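Local structure of anopheles gambiae adenosine kinase (Anopheles gambiae, 3LOO) at residues Arg257-Lys261 with Asp294-Glu298; Asp233-Glu239 with Arg275-Gln281; Leu44-Met50 with His62-Glu68; Ile36-Val40 with Leu69-Tyr73. The protein catalyses the ATP-dependent phosphorylation of adenosine to AMP, as a nucleoside kinase of the pfkB (ribokinase-like) family. One frame throughout, in Å; residues are numbered along the deposited sequence.

Contact 1: residues Arg257-Lys261 with Asp294-Glu298; sequences REIGK and DNVRE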
# COMPACT_ATOMS: atom_id res chain seq x y z
N ARG A 257 21.08 -1.84 3.44
CA ARG A 257 21.23 -3.08 4.21
C ARG A 257 21.31 -2.76 5.71
O ARG A 257 20.64 -3.37 6.52
CB ARG A 257 22.46 -3.89 3.74
CG ARG A 257 22.26 -4.46 2.32
CD ARG A 257 23.55 -4.95 1.71
NE ARG A 257 23.29 -5.55 0.39
CZ ARG A 257 22.99 -4.85 -0.70
NH1 ARG A 257 22.89 -3.52 -0.66
NH2 ARG A 257 22.77 -5.47 -1.85
N GLU A 258 22.11 -1.75 6.05
CA GLU A 258 22.26 -1.32 7.42
C GLU A 258 20.96 -0.78 7.98
O GLU A 258 20.60 -1.04 9.13
CB GLU A 258 23.37 -0.25 7.49
CG GLU A 258 23.46 0.47 8.83
CD GLU A 258 23.93 -0.45 9.95
OE1 GLU A 258 24.53 -1.52 9.63
OE2 GLU A 258 23.68 -0.12 11.15
N ILE A 259 20.27 0.02 7.18
CA ILE A 259 18.99 0.60 7.62
C ILE A 259 18.01 -0.55 7.90
O ILE A 259 17.41 -0.58 8.96
CB ILE A 259 18.42 1.61 6.57
CG1 ILE A 259 19.30 2.87 6.47
CG2 ILE A 259 16.97 2.04 6.96
CD1 ILE A 259 19.14 3.61 5.14
N GLY A 260 17.89 -1.50 6.97
CA GLY A 260 17.02 -2.70 7.18
C GLY A 260 17.30 -3.46 8.46
O GLY A 260 16.37 -3.83 9.21
N LYS A 261 18.60 -3.67 8.75
CA LYS A 261 19.01 -4.37 9.97
C LYS A 261 18.59 -3.63 11.23
O LYS A 261 18.10 -4.25 12.17
CB LYS A 261 20.53 -4.62 9.99
CG LYS A 261 21.02 -5.48 8.83
CD LYS A 261 22.55 -5.35 8.64
CE LYS A 261 23.09 -6.62 8.04
NZ LYS A 261 24.42 -6.37 7.36
N ASP A 294 22.72 -11.26 10.22
CA ASP A 294 23.50 -10.09 9.83
C ASP A 294 23.82 -10.21 8.35
O ASP A 294 24.85 -9.74 7.87
CB ASP A 294 24.77 -10.00 10.67
CG ASP A 294 25.61 -8.79 10.34
OD1 ASP A 294 25.05 -7.75 9.94
OD2 ASP A 294 26.83 -8.86 10.45
N ASN A 295 22.91 -10.84 7.63
CA ASN A 295 23.16 -11.23 6.26
C ASN A 295 21.92 -10.95 5.43
O ASN A 295 20.98 -11.73 5.43
CB ASN A 295 23.55 -12.72 6.21
CG ASN A 295 23.72 -13.23 4.80
OD1 ASN A 295 24.17 -12.51 3.91
ND2 ASN A 295 23.37 -14.51 4.59
N VAL A 296 21.92 -9.82 4.73
CA VAL A 296 20.77 -9.45 3.92
C VAL A 296 20.71 -10.26 2.62
O VAL A 296 21.69 -10.34 1.87
CB VAL A 296 20.77 -7.93 3.61
CG1 VAL A 296 19.53 -7.57 2.72
CG2 VAL A 296 20.79 -7.13 4.90
N ARG A 297 19.55 -10.85 2.36
CA ARG A 297 19.33 -11.65 1.16
C ARG A 297 18.74 -10.80 0.03
O ARG A 297 17.95 -9.89 0.28
CB ARG A 297 18.44 -12.86 1.50
CG ARG A 297 19.11 -13.74 2.56
CD ARG A 297 18.20 -14.82 3.10
NE ARG A 297 17.81 -15.76 2.05
CZ ARG A 297 16.80 -16.61 2.16
NH1 ARG A 297 16.06 -16.65 3.26
NH2 ARG A 297 16.52 -17.43 1.15
N GLU A 298 19.13 -11.11 -1.19
CA GLU A 298 18.72 -10.38 -2.37
C GLU A 298 17.96 -11.25 -3.31
O GLU A 298 18.30 -12.41 -3.50
CB GLU A 298 19.94 -9.92 -3.14
CG GLU A 298 20.83 -9.03 -2.36
CD GLU A 298 22.09 -8.70 -3.11
OE1 GLU A 298 22.13 -8.89 -4.35
OE2 GLU A 298 23.03 -8.25 -2.44
O HOH W 1 22.70 -8.40 0.14
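Two salt bridges tie R257 to E298 and K261 to D294, at opposite ends of the contact. R257 NH2 donates to E298 OE2 over 2.9 Å, and the N-H...acceptor angle of 166° shows a nearly straight bond. The carboxylate oxygen lies in the guanidinium plane, yet the donor comes from above the carboxylate plane; a single N...O pair forms the bridge, in keeping with planes 77° apart. K261 NZ stands 3.0 Å from D294 OD1 and makes a weak further hydrogen bond to D294 O. D294 CG is anti to its backbone N (chi1 -179°), which swings OD1 back toward the lysine. Both basic residues sit one turn apart on helix 256-264, and their bridges lie either side of V296, just before strand 297-299, an outermost strand of the large mixed sheet in the pfkB kinase fold. A water adds a further link: it accepts from R257 NE and donates to V296 O at 2.8 Å and to E298 OE2 at 2.6 Å, so that E298 OE2 receives two donors. The apolar share belongs to V296, whose CG2 lies 3.8 Å from R257 CB and 3.9 Å from K261 CE. The same valine also rests on L287 and I289 of strand 284-290.

Contact 2: residues Asp233-Glu239 with Arg275-Gln281; sequences DVLFGNE and RIVIITQ. With B4P (bis(adenosine)-5'-tetraphosphate), chain D.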
# COMPACT_ATOMS: atom_id res chain seq x y z
N ASP A 233 5.12 -7.09 12.14
CA ASP A 233 5.82 -8.34 11.80
C ASP A 233 6.57 -8.25 10.49
O ASP A 233 7.60 -8.88 10.32
CB ASP A 233 4.84 -9.54 11.74
CG ASP A 233 4.21 -9.82 13.07
OD1 ASP A 233 3.04 -9.45 13.27
OD2 ASP A 233 4.94 -10.33 13.95
N VAL A 234 5.99 -7.53 9.53
CA VAL A 234 6.60 -7.33 8.19
C VAL A 234 6.45 -5.84 7.82
O VAL A 234 5.35 -5.28 7.85
CB VAL A 234 5.98 -8.21 7.06
CG1 VAL A 234 6.78 -8.08 5.77
CG2 VAL A 234 5.88 -9.74 7.44
N LEU A 235 7.57 -5.21 7.45
CA LEU A 235 7.57 -3.85 6.93
C LEU A 235 8.08 -3.87 5.46
O LEU A 235 9.16 -4.37 5.20
CB LEU A 235 8.49 -2.96 7.77
CG LEU A 235 8.67 -1.52 7.25
CD1 LEU A 235 7.33 -0.82 7.16
CD2 LEU A 235 9.70 -0.67 8.10
N PHE A 236 7.27 -3.36 4.55
CA PHE A 236 7.66 -3.17 3.15
C PHE A 236 7.96 -1.68 2.93
O PHE A 236 7.39 -0.81 3.61
CB PHE A 236 6.50 -3.53 2.22
CG PHE A 236 5.95 -4.94 2.40
CD1 PHE A 236 6.51 -6.00 1.72
CD2 PHE A 236 4.83 -5.17 3.22
CE1 PHE A 236 5.96 -7.32 1.84
CE2 PHE A 236 4.29 -6.46 3.38
CZ PHE A 236 4.86 -7.54 2.68
N GLY A 237 8.84 -1.39 1.97
CA GLY A 237 9.04 0.00 1.54
C GLY A 237 10.03 0.04 0.40
O GLY A 237 10.70 -0.96 0.12
N ASN A 238 10.13 1.17 -0.28
CA ASN A 238 11.15 1.26 -1.31
C ASN A 238 12.42 1.94 -0.75
O ASN A 238 12.49 2.29 0.43
CB ASN A 238 10.61 1.91 -2.61
CG ASN A 238 10.34 3.41 -2.47
OD1 ASN A 238 10.82 4.05 -1.55
ND2 ASN A 238 9.52 3.95 -3.37
N GLU A 239 13.43 2.09 -1.58
CA GLU A 239 14.72 2.55 -1.09
C GLU A 239 14.64 3.99 -0.56
O GLU A 239 15.26 4.32 0.42
CB GLU A 239 15.78 2.42 -2.19
CG GLU A 239 15.75 3.50 -3.24
CD GLU A 239 15.13 3.01 -4.52
OE1 GLU A 239 13.91 2.68 -4.53
OE2 GLU A 239 15.88 2.92 -5.52
N ARG A 275 10.87 -10.10 13.21
CA ARG A 275 10.49 -9.11 12.20
C ARG A 275 11.25 -9.31 10.90
O ARG A 275 12.45 -9.61 10.89
CB ARG A 275 10.73 -7.68 12.69
CG ARG A 275 10.24 -6.59 11.72
CD ARG A 275 10.40 -5.19 12.34
NE ARG A 275 9.63 -4.98 13.58
CZ ARG A 275 10.16 -4.92 14.80
NH1 ARG A 275 11.46 -5.12 15.00
NH2 ARG A 275 9.39 -4.66 15.85
N ILE A 276 10.51 -9.11 9.83
CA ILE A 276 11.02 -9.10 8.44
C ILE A 276 10.91 -7.67 7.90
O ILE A 276 9.88 -7.00 8.11
CB ILE A 276 10.15 -10.04 7.58
CG1 ILE A 276 10.32 -11.46 8.09
CG2 ILE A 276 10.60 -10.02 6.16
CD1 ILE A 276 11.73 -11.89 8.09
N VAL A 277 11.98 -7.19 7.27
CA VAL A 277 11.92 -5.92 6.54
C VAL A 277 12.24 -6.21 5.07
O VAL A 277 13.23 -6.88 4.78
CB VAL A 277 12.89 -4.87 7.14
CG1 VAL A 277 12.82 -3.55 6.36
CG2 VAL A 277 12.60 -4.67 8.66
N ILE A 278 11.39 -5.75 4.17
CA ILE A 278 11.57 -5.98 2.70
C ILE A 278 11.70 -4.63 1.98
O ILE A 278 10.79 -3.80 2.08
CB ILE A 278 10.44 -6.87 2.11
CG1 ILE A 278 10.53 -8.28 2.71
CG2 ILE A 278 10.54 -6.97 0.58
CD1 ILE A 278 9.28 -9.14 2.49
N ILE A 279 12.81 -4.41 1.28
CA ILE A 279 13.06 -3.14 0.59
C ILE A 279 13.18 -3.39 -0.89
O ILE A 279 14.07 -4.15 -1.32
CB ILE A 279 14.33 -2.45 1.12
CG1 ILE A 279 14.14 -2.21 2.63
CG2 ILE A 279 14.57 -1.10 0.37
CD1 ILE A 279 15.38 -1.83 3.34
N THR A 280 12.26 -2.78 -1.65
CA THR A 280 12.29 -2.81 -3.10
C THR A 280 13.18 -1.66 -3.58
O THR A 280 13.30 -0.63 -2.91
CB THR A 280 10.84 -2.70 -3.71
OG1 THR A 280 10.24 -1.43 -3.39
CG2 THR A 280 9.91 -3.86 -3.18
N GLN A 281 13.79 -1.85 -4.74
CA GLN A 281 14.72 -0.90 -5.31
C GLN A 281 14.50 -0.75 -6.83
O GLN A 281 15.47 -0.75 -7.58
CB GLN A 281 16.16 -1.42 -5.16
CG GLN A 281 16.56 -1.97 -3.80
CD GLN A 281 18.09 -2.13 -3.71
OE1 GLN A 281 18.65 -3.23 -3.95
NE2 GLN A 281 18.77 -1.04 -3.41
PA B4P D . 3.46 4.14 -7.41
O1A B4P D . 3.14 3.85 -8.87
O2A B4P D . 4.05 5.50 -7.07
O3A B4P D . 4.62 3.10 -7.02
PB B4P D . 4.43 2.07 -5.82
O1B B4P D . 3.40 0.99 -6.16
O2B B4P D . 4.40 2.74 -4.46
O3B B4P D . 5.94 1.52 -6.25
PG B4P D . 7.28 1.49 -5.36
O1G B4P D . 8.13 2.69 -5.57
O2G B4P D . 6.84 1.26 -3.93
O3G B4P D . 8.05 0.17 -5.86
PD B4P D . 9.41 0.00 -6.71
O1D B4P D . 9.45 1.07 -7.74
O2D B4P D . 10.61 -0.23 -5.82
O5E B4P D . 2.17 3.81 -6.48
C5E B4P D . 0.98 4.29 -7.06
C4E B4P D . -0.23 4.19 -6.17
O4E B4P D . -0.09 4.91 -4.95
C3E B4P D . -1.37 4.87 -6.88
O3E B4P D . -2.20 3.80 -7.37
C2E B4P D . -2.10 5.66 -5.79
O2E B4P D . -3.51 5.43 -5.71
C1E B4P D . -1.37 5.25 -4.50
N9A B4P D . -1.30 6.39 -3.57
C8A B4P D . -0.62 7.57 -3.73
N7A B4P D . -0.86 8.34 -2.63
C5A B4P D . -1.71 7.68 -1.79
C6A B4P D . -2.29 7.95 -0.54
N6A B4P D . -2.11 9.13 0.13
N1A B4P D . -3.12 7.02 0.00
C2A B4P D . -3.35 5.83 -0.60
N3A B4P D . -2.80 5.55 -1.79
C4A B4P D . -1.97 6.44 -2.40
O5F B4P D . 9.04 -1.36 -7.46
C5F B4P D . 8.48 -2.47 -6.78
C4F B4P D . 8.72 -3.69 -7.67
O4F B4P D . 8.33 -3.45 -9.03
C3F B4P D . 10.20 -3.99 -7.79
O3F B4P D . 10.64 -4.70 -6.64
C2F B4P D . 10.26 -4.81 -9.07
O2F B4P D . 9.92 -6.18 -8.81
C1F B4P D . 9.19 -4.13 -9.95
N9B B4P D . 9.89 -3.10 -10.79
C8B B4P D . 9.91 -1.78 -10.56
N7B B4P D . 10.65 -1.14 -11.51
C5B B4P D . 11.12 -2.06 -12.37
C6B B4P D . 11.93 -2.03 -13.51
N6B B4P D . 12.40 -0.84 -13.96
N1B B4P D . 12.21 -3.20 -14.17
C2B B4P D . 11.74 -4.39 -13.72
N3B B4P D . 10.96 -4.48 -12.61
C4B B4P D . 10.63 -3.36 -11.89
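F236 and I278 lie side by side and point the same way, with F236 CE1 3.8 Å from I278 CD1. V234 CG1 approaches that methyl too, at 4.3 Å, and lies over one face of the F236 ring, toward its rim, so three apolar side chains gather on one face of the sheet. L235, V277 and I279 occupy the other. Between these two faces the backbones run parallel, as neighbouring strands of the large sheet, and five hydrogen bonds hold the register of V234 with I276 and F236 with I278. The bond from I278 N to L235 O, 2.8 Å long, is nearly linear at 174°, whereas G237 N to I278 O is bent to 140°. The C-terminal ends are polar and belong to the ligand pocket. T280 OG1 donates to O2D of the bound bis(adenosine)-5'-tetraphosphate at 2.7 Å, and N238 ND2 to its O1G at 2.9 Å. N238 CG lies between the backbone N and the carbonyl carbon (chi1 72°); its OD1 accepts from E241 N, capping helix 239-248, which leaves the amide nitrogen directed to the phosphate. Strands 207-211 and 284-290 flank the pair, helix 315-328 packs on the F236 and I278 face, and helix 256-264 meets L235 and V277.

Contact 3: residues Leu44-Met50 with His62-Glu68; sequences LLNKYDM and HMPMYQE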
# COMPACT_ATOMS: atom_id res chain seq x y z
N LEU A 44 3.13 21.98 -16.15
CA LEU A 44 2.01 21.57 -15.29
C LEU A 44 2.47 21.37 -13.83
O LEU A 44 1.87 21.88 -12.92
CB LEU A 44 1.25 20.35 -15.83
CG LEU A 44 0.01 19.99 -15.00
CD1 LEU A 44 -1.06 21.05 -15.14
CD2 LEU A 44 -0.51 18.67 -15.46
N LEU A 45 3.57 20.65 -13.64
CA LEU A 45 4.15 20.49 -12.31
C LEU A 45 4.48 21.82 -11.62
O LEU A 45 4.17 22.02 -10.44
CB LEU A 45 5.43 19.66 -12.38
CG LEU A 45 5.37 18.25 -12.97
CD1 LEU A 45 6.59 17.48 -12.52
CD2 LEU A 45 4.10 17.52 -12.54
N ASN A 46 5.12 22.72 -12.37
CA ASN A 46 5.46 24.05 -11.85
C ASN A 46 4.24 24.82 -11.47
O ASN A 46 4.20 25.40 -10.40
CB ASN A 46 6.28 24.83 -12.86
CG ASN A 46 7.72 24.40 -12.89
OD1 ASN A 46 8.08 23.31 -12.46
ND2 ASN A 46 8.58 25.28 -13.40
N LYS A 47 3.21 24.76 -12.31
CA LYS A 47 1.94 25.40 -11.97
C LYS A 47 1.41 24.98 -10.60
O LYS A 47 0.78 25.77 -9.90
CB LYS A 47 0.89 25.12 -13.03
CG LYS A 47 -0.41 25.88 -12.84
CD LYS A 47 -1.36 25.61 -14.02
CE LYS A 47 -2.76 26.13 -13.72
NZ LYS A 47 -3.72 25.80 -14.83
N TYR A 48 1.65 23.74 -10.19
CA TYR A 48 1.08 23.25 -8.93
C TYR A 48 2.12 23.01 -7.80
O TYR A 48 1.82 22.35 -6.78
CB TYR A 48 0.20 22.02 -9.19
CG TYR A 48 -1.08 22.40 -9.91
CD1 TYR A 48 -2.12 23.03 -9.23
CD2 TYR A 48 -1.23 22.15 -11.27
CE1 TYR A 48 -3.31 23.39 -9.90
CE2 TYR A 48 -2.40 22.50 -11.93
CZ TYR A 48 -3.42 23.11 -11.27
OH TYR A 48 -4.55 23.45 -11.97
N ASP A 49 3.32 23.58 -7.99
CA ASP A 49 4.42 23.51 -7.03
C ASP A 49 4.70 22.06 -6.69
O ASP A 49 4.86 21.71 -5.52
CB ASP A 49 4.08 24.28 -5.75
CG ASP A 49 3.74 25.72 -6.03
OD1 ASP A 49 4.34 26.28 -6.96
OD2 ASP A 49 2.88 26.28 -5.32
N MET A 50 4.75 21.22 -7.72
CA MET A 50 5.03 19.82 -7.53
C MET A 50 6.41 19.51 -8.04
O MET A 50 6.86 20.13 -9.02
CB MET A 50 3.98 18.95 -8.24
CG MET A 50 2.62 18.98 -7.54
SD MET A 50 1.35 18.07 -8.42
CE MET A 50 1.99 16.38 -8.43
N HIS A 62 -4.05 22.64 -4.92
CA HIS A 62 -3.90 21.51 -5.85
C HIS A 62 -5.24 21.16 -6.47
O HIS A 62 -5.28 20.53 -7.53
CB HIS A 62 -3.29 20.30 -5.12
CG HIS A 62 -1.89 20.53 -4.67
ND1 HIS A 62 -1.55 20.66 -3.34
CD2 HIS A 62 -0.75 20.69 -5.37
CE1 HIS A 62 -0.26 20.90 -3.25
NE2 HIS A 62 0.26 20.92 -4.47
N MET A 63 -6.32 21.58 -5.83
CA MET A 63 -7.65 21.11 -6.20
C MET A 63 -8.05 21.32 -7.66
O MET A 63 -8.70 20.44 -8.23
CB MET A 63 -8.72 21.69 -5.28
CG MET A 63 -8.69 21.16 -3.84
SD MET A 63 -8.50 19.37 -3.64
CE MET A 63 -8.29 19.31 -1.85
N PRO A 64 -7.70 22.49 -8.25
CA PRO A 64 -8.06 22.71 -9.66
C PRO A 64 -7.34 21.80 -10.61
O PRO A 64 -7.69 21.73 -11.79
CB PRO A 64 -7.66 24.19 -9.90
CG PRO A 64 -7.76 24.82 -8.50
CD PRO A 64 -7.19 23.73 -7.62
N MET A 65 -6.31 21.10 -10.14
CA MET A 65 -5.53 20.23 -11.02
C MET A 65 -6.32 19.02 -11.55
O MET A 65 -6.10 18.57 -12.69
CB MET A 65 -4.27 19.78 -10.30
CG MET A 65 -3.30 19.04 -11.16
SD MET A 65 -1.88 18.41 -10.23
CE MET A 65 -2.67 17.70 -8.75
N TYR A 66 -7.22 18.47 -10.72
CA TYR A 66 -7.99 17.26 -11.09
C TYR A 66 -8.87 17.49 -12.35
O TYR A 66 -8.74 16.77 -13.37
CB TYR A 66 -8.76 16.71 -9.86
CG TYR A 66 -7.78 16.36 -8.74
CD1 TYR A 66 -7.01 15.19 -8.81
CD2 TYR A 66 -7.55 17.23 -7.68
CE1 TYR A 66 -6.09 14.88 -7.81
CE2 TYR A 66 -6.63 16.94 -6.69
CZ TYR A 66 -5.91 15.76 -6.76
OH TYR A 66 -4.99 15.45 -5.81
N GLN A 67 -9.70 18.53 -12.34
CA GLN A 67 -10.52 18.86 -13.51
C GLN A 67 -9.66 19.19 -14.73
O GLN A 67 -10.01 18.82 -15.87
CB GLN A 67 -11.45 20.02 -13.21
CG GLN A 67 -12.40 20.38 -14.33
CD GLN A 67 -13.13 21.70 -14.12
OE1 GLN A 67 -13.20 22.22 -13.00
NE2 GLN A 67 -13.69 22.25 -15.19
N GLU A 68 -8.54 19.88 -14.51
CA GLU A 68 -7.63 20.23 -15.58
C GLU A 68 -7.04 18.98 -16.23
O GLU A 68 -6.91 18.92 -17.46
CB GLU A 68 -6.55 21.17 -15.06
CG GLU A 68 -5.55 21.60 -16.11
CD GLU A 68 -4.62 22.72 -15.65
OE1 GLU A 68 -4.74 23.25 -14.50
OE2 GLU A 68 -3.76 23.07 -16.46
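Y48 and M65 make the close-packed half of this contact. M65 CB sits over the centre of the Y48 ring, 3.6 Å from the centroid and 13° off the ring normal, a CH-pi contact. M65 SD follows obliquely at 4.4 Å from the centroid, a Met-aromatic contact, and meets M50 SD at 3.7 Å. The opposite ring face carries K47 CG, offset toward the rim, so the ring is held between the two segments' aliphatic carbons. The polar side gathers on E68. Its OE1 accepts from Y48 OH at 2.5 Å, nearly along the C-O axis, and from K47 NZ at 2.8 Å, on the syn side and 26° out of the carboxylate plane. The extended chain of E68, with CG anti to the backbone N (chi1 -179°), carries the carboxylate out to both donors, and the lysine charge probably favours its ionised form. The looser, solvent side lies at exposed K47 and P64, whose CB is 3.8 Å from Y48 OH. A Schellman motif, with D49 as C-prime residue, ends helix 42-47 by the bonds M50 N to L45 O and D49 N to N46 O; this turn brings M50 back toward M65. M50 also touches strands 54-57 and 147-153, M65 rests on strand 137-144, and L44 leans on the later turns of helix 64-73.

Contact 4: residues Ile36-Val40 with Leu69-Tyr73; sequences ISAVV and LIEKY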
# COMPACT_ATOMS: atom_id res chain seq x y z
N ILE A 36 -6.25 9.38 -11.29
CA ILE A 36 -6.44 10.16 -12.50
C ILE A 36 -5.07 10.37 -13.12
O ILE A 36 -4.24 11.13 -12.64
CB ILE A 36 -7.16 11.50 -12.18
CG1 ILE A 36 -8.46 11.24 -11.46
CG2 ILE A 36 -7.42 12.31 -13.44
CD1 ILE A 36 -9.10 12.49 -10.91
N SER A 37 -4.84 9.66 -14.21
CA SER A 37 -3.51 9.46 -14.72
C SER A 37 -3.32 10.13 -16.07
O SER A 37 -4.12 9.93 -16.94
CB SER A 37 -3.28 7.96 -14.89
OG SER A 37 -1.91 7.73 -15.17
N ALA A 38 -2.24 10.88 -16.24
CA ALA A 38 -1.98 11.54 -17.54
C ALA A 38 -0.51 11.81 -17.81
O ALA A 38 0.32 11.90 -16.89
CB ALA A 38 -2.80 12.85 -17.69
N VAL A 39 -0.20 11.93 -19.09
CA VAL A 39 1.09 12.42 -19.52
C VAL A 39 1.06 13.94 -19.50
O VAL A 39 0.14 14.56 -20.03
CB VAL A 39 1.49 11.85 -20.90
CG1 VAL A 39 2.74 12.57 -21.47
CG2 VAL A 39 1.74 10.35 -20.75
N VAL A 40 2.03 14.55 -18.83
CA VAL A 40 2.07 16.00 -18.78
C VAL A 40 3.51 16.44 -18.90
O VAL A 40 4.42 15.61 -18.84
CB VAL A 40 1.45 16.55 -17.45
CG1 VAL A 40 0.10 15.90 -17.16
CG2 VAL A 40 2.41 16.39 -16.27
N LEU A 69 -6.67 17.99 -15.40
CA LEU A 69 -6.19 16.70 -15.92
C LEU A 69 -7.29 16.02 -16.76
O LEU A 69 -7.02 15.50 -17.84
CB LEU A 69 -5.75 15.73 -14.80
CG LEU A 69 -4.54 16.13 -13.94
CD1 LEU A 69 -4.33 15.10 -12.82
CD2 LEU A 69 -3.29 16.27 -14.79
N ILE A 70 -8.51 16.02 -16.25
CA ILE A 70 -9.61 15.36 -16.95
C ILE A 70 -9.89 16.11 -18.27
O ILE A 70 -9.81 15.51 -19.33
CB ILE A 70 -10.87 15.29 -16.05
CG1 ILE A 70 -10.62 14.40 -14.84
CG2 ILE A 70 -12.11 14.82 -16.86
CD1 ILE A 70 -11.46 14.84 -13.61
N GLU A 71 -10.11 17.42 -18.18
CA GLU A 71 -10.56 18.23 -19.32
C GLU A 71 -9.51 18.53 -20.38
O GLU A 71 -9.82 18.57 -21.55
CB GLU A 71 -11.18 19.55 -18.84
CG GLU A 71 -12.61 19.41 -18.37
CD GLU A 71 -13.12 20.67 -17.67
OE1 GLU A 71 -12.47 21.74 -17.79
OE2 GLU A 71 -14.17 20.59 -16.97
N LYS A 72 -8.27 18.75 -19.97
CA LYS A 72 -7.28 19.24 -20.90
C LYS A 72 -6.13 18.25 -21.13
O LYS A 72 -5.38 18.39 -22.08
CB LYS A 72 -6.81 20.63 -20.40
CG LYS A 72 -5.34 21.02 -20.60
CD LYS A 72 -5.10 22.49 -20.20
CE LYS A 72 -3.62 22.86 -20.17
NZ LYS A 72 -2.90 22.47 -21.43
N TYR A 73 -5.97 17.25 -20.27
CA TYR A 73 -4.92 16.26 -20.51
C TYR A 73 -5.41 14.87 -20.80
O TYR A 73 -4.62 13.93 -20.88
CB TYR A 73 -3.88 16.24 -19.38
CG TYR A 73 -3.02 17.49 -19.31
CD1 TYR A 73 -1.80 17.55 -19.97
CD2 TYR A 73 -3.45 18.59 -18.59
CE1 TYR A 73 -1.01 18.70 -19.90
CE2 TYR A 73 -2.67 19.73 -18.51
CZ TYR A 73 -1.46 19.78 -19.17
OH TYR A 73 -0.71 20.93 -19.08
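One face of the Y73 ring is met by V40 CG1, whose carbon stands 4.2 Å from the ring centroid and 26° off the normal, a CH-pi contact. The two side chains cross at about a right angle. Near CD1 of the same ring lies V39 O, 3.6 Å away and oblique to the ring plane. V40 CG1 is anti to the carbonyl carbon (chi1 -48°), which places this methyl, and not CG2, over the tyrosine. At the base of the side chain, A38 CB meets Y73 CB at 3.9 Å, at the point where the two backbones come nearest, with 6.3 Å between the CA atoms. The rest is mainly aliphatic: I36 CG2 touches both L69 CB, at 4.0 Å, and I70 CG1, at 4.1 Å, while L69 CD2 approaches V40 CG1. No hydrogen bond joins the two segments, and the short axes lie 9.2 Å apart at an angle of 25°, the two running in broadly the same direction. I36 and A38 of the strand, with V40 just past it, face the helix, and S37 points the other way, touching V141 and I78. Such an arrangement is a helix laid on one face of a beta sheet, here helix 64-73 against the five-stranded sheet of this pfkB-family kinase.

How the contacts relate
Contact 2 is buried and nearest the chain's centre, and its two strands join by backbone hydrogen bonds before ending in polar side chains at the ligand. Contact 1 lies at the surface of the same large sheet; its centre is 10 Å from that of contact 2, and G260 packs on V277 and I279 there, but ion pairs and a water join it around one valine. Contacts 3 and 4, the one buried and the other partly so, lie on the smaller sheet, their centres about 32 Å from that of contact 2. They share helix 64-73 and touch through Y66 with I36, and contact 3 is nested in the loop closed by contact 4. Contact 3 mixes an aromatic-sulfur centre with a shared carboxylate, whereas contact 4 is mainly apolar.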